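Alr2269 protein (Nostoc sp., PDB 3MC9) probably takes part, as an Omp85-family protein, in outer membrane beta-barrel biogenesis or polypeptide transport through its periplasmic POTRA domains. Local coordinates at residues 174-177 and 178-181. Sequence-based numbering, arbitrary orientation.
Sequences LNLR and DLQE
The carboxylate of Asp178 lies obliquely above one face of the Asn175 amide, displaced from the amide centre, the two planes 33° apart and Asp178 OD2 nearest Asn175 CB at 3.7 Å. Close to the amide edge, Asn175 OD1 accepts the N-H of Asp178 (Asp178 N to OD1 3.2 Å, N-H...O 158°), which comes in slightly tilted from the carbonyl plane. The N-H of Arg177 reaches the same oxygen weakly, 2.9 Å from Arg177 N to Asn175 OD1, from well out of the plane, toward the face turned away from the carboxylate. Asn175 ND2 donates to Thr111 O. Asn175 is thus the N-cap of helix 176-192; with CG anti to its own backbone N (chi1 -173°), the amide swings under the first turn, where the first N-H groups of a helix lack the i-4 carbonyl partner of later turns. Regular helix bonds follow: Leu179 N to Asn175 O at 2.8 Å, Gln180 N to Leu176 O at 2.9 Å. Buried Leu174 and Leu179 meet through their CD1 atoms at 4.3 Å, and both continue onto Val212 of the three-stranded sheet that this helix covers in the second POTRA domain. Leu176, at the margin of this patch, brings its CD2 to 4.2 Å from Leu179 CD2. Thr111 follows helix 98-110 of the first domain, and Gly112 shares a backbone bond with Leu176, so the helix start also contacts the first POTRA domain, consistent with a part in the interdomain junction. Chemically, one amide answers the helix start with its oxygen and the neighbouring domain with its nitrogen, while the negative charge of Asp178 probably suits the positive end of the helix dipole.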
ATOM      1  N   LEU A 174      -2.798   3.110   8.082  1.00 40.12           N
ATOM      2  CA  LEU A 174      -2.276   1.819   7.678  1.00 38.77           C
ATOM      3  C   LEU A 174      -1.104   2.035   6.747  1.00 38.88           C
ATOM      4  O   LEU A 174      -1.235   2.718   5.740  1.00 39.08           O
ATOM      5  CB  LEU A 174      -3.358   0.982   6.971  1.00 37.77           C
ATOM      6  CG  LEU A 174      -2.909  -0.324   6.295  1.00 37.97           C
ATOM      7  CD1 LEU A 174      -2.317  -1.316   7.305  1.00 36.21           C
ATOM      8  CD2 LEU A 174      -4.051  -0.977   5.506  1.00 38.01           C
ATOM      9  N   ASN A 175       0.041   1.460   7.102  1.00 38.59           N
ATOM     10  CA  ASN A 175       1.165   1.383   6.183  1.00 39.24           C
ATOM     11  C   ASN A 175       1.505  -0.054   5.832  1.00 38.19           C
ATOM     12  O   ASN A 175       1.838  -0.854   6.706  1.00 37.09           O
ATOM     13  CB  ASN A 175       2.393   2.069   6.749  1.00 40.35           C
ATOM     14  CG  ASN A 175       3.522   2.156   5.733  1.00 41.93           C
ATOM     15  OD1 ASN A 175       4.187   1.171   5.463  1.00 39.66           O
ATOM     16  ND2 ASN A 175       3.740   3.351   5.176  1.00 43.45           N
ATOM     17  N   LEU A 176       1.474  -0.347   4.536  1.00 38.14           N
ATOM     18  CA  LEU A 176       1.596  -1.711   4.039  1.00 37.63           C
ATOM     19  C   LEU A 176       2.996  -2.300   4.190  1.00 38.33           C
ATOM     20  O   LEU A 176       3.150  -3.518   4.233  1.00 37.04           O
ATOM     21  CB  LEU A 176       1.142  -1.776   2.588  1.00 37.72           C
ATOM     22  CG  LEU A 176      -0.328  -1.367   2.442  1.00 37.93           C
ATOM     23  CD1 LEU A 176      -0.639  -0.997   1.005  1.00 38.38           C
ATOM     24  CD2 LEU A 176      -1.273  -2.475   2.951  1.00 35.86           C
ATOM     25  N   ARG A 177       4.014  -1.447   4.262  1.00 40.24           N
ATOM     26  CA  ARG A 177       5.362  -1.923   4.580  1.00 41.55           C
ATOM     27  C   ARG A 177       5.432  -2.407   6.025  1.00 40.64           C
ATOM     28  O   ARG A 177       5.998  -3.459   6.292  1.00 39.99           O
ATOM     29  CB  ARG A 177       6.386  -0.835   4.385  1.00 43.80           C
ATOM     30  CG  ARG A 177       6.566  -0.427   2.944  1.00 48.17           C
ATOM     31  CD  ARG A 177       7.544   0.712   2.834  1.00 53.94           C
ATOM     32  NE  ARG A 177       8.931   0.279   3.024  1.00 59.81           N
ATOM     33  CZ  ARG A 177       9.799   0.803   3.897  1.00 64.58           C
ATOM     34  NH1 ARG A 177       9.452   1.804   4.712  1.00 65.30           N
ATOM     35  NH2 ARG A 177      11.043   0.327   3.953  1.00 66.71           N
ATOM     36  N   ASP A 178       4.872  -1.619   6.944  1.00 40.17           N
ATOM     37  CA  ASP A 178       4.844  -1.995   8.353  1.00 39.96           C
ATOM     38  C   ASP A 178       3.944  -3.214   8.532  1.00 38.09           C
ATOM     39  O   ASP A 178       4.223  -4.073   9.357  1.00 37.34           O
ATOM     40  CB  ASP A 178       4.335  -0.854   9.236  1.00 40.66           C
ATOM     41  CG  ASP A 178       5.228   0.385   9.188  1.00 44.38           C
ATOM     42  OD1 ASP A 178       6.394   0.288   8.743  1.00 47.97           O
ATOM     43  OD2 ASP A 178       4.743   1.465   9.593  1.00 45.78           O
ATOM     44  N   LEU A 179       2.865  -3.283   7.755  1.00 36.86           N
ATOM     45  CA  LEU A 179       2.013  -4.471   7.745  1.00 35.79           C
ATOM     46  C   LEU A 179       2.830  -5.717   7.344  1.00 35.68           C
ATOM     47  O   LEU A 179       2.747  -6.766   7.997  1.00 34.43           O
ATOM     48  CB  LEU A 179       0.799  -4.318   6.813  1.00 35.00           C
ATOM     49  CG  LEU A 179      -0.239  -5.445   6.967  1.00 34.31           C
ATOM     50  CD1 LEU A 179      -1.028  -5.313   8.291  1.00 32.55           C
ATOM     51  CD2 LEU A 179      -1.189  -5.506   5.789  1.00 33.45           C
ATOM     52  N   GLN A 180       3.594  -5.604   6.269  1.00 36.06           N
ATOM     53  CA  GLN A 180       4.392  -6.727   5.797  1.00 36.65           C
ATOM     54  C   GLN A 180       5.439  -7.200   6.817  1.00 36.69           C
ATOM     55  O   GLN A 180       5.768  -8.392   6.880  1.00 35.57           O
ATOM     56  CB  GLN A 180       5.090  -6.379   4.495  1.00 38.22           C
ATOM     57  CG  GLN A 180       5.569  -7.598   3.735  1.00 39.66           C
ATOM     58  CD  GLN A 180       4.397  -8.471   3.290  1.00 42.37           C
ATOM     59  OE1 GLN A 180       3.351  -7.962   2.850  1.00 42.22           O
ATOM     60  NE2 GLN A 180       4.563  -9.782   3.405  1.00 42.15           N
ATOM     61  N   GLU A 181       5.977  -6.283   7.607  1.00 37.19           N
ATOM     62  CA  GLU A 181       6.924  -6.692   8.642  1.00 38.49           C
ATOM     63  C   GLU A 181       6.196  -7.561   9.665  1.00 36.70           C
ATOM     64  O   GLU A 181       6.676  -8.613  10.050  1.00 36.96           O
ATOM     65  CB  GLU A 181       7.579  -5.480   9.308  1.00 40.27           C
ATOM     66  CG  GLU A 181       8.694  -4.882   8.472  1.00 45.05           C
ATOM     67  CD  GLU A 181       9.851  -5.847   8.310  1.00 50.68           C
ATOM     68  OE1 GLU A 181      10.568  -6.097   9.312  1.00 54.16           O
ATOM     69  OE2 GLU A 181      10.029  -6.372   7.185  1.00 53.56           O
TER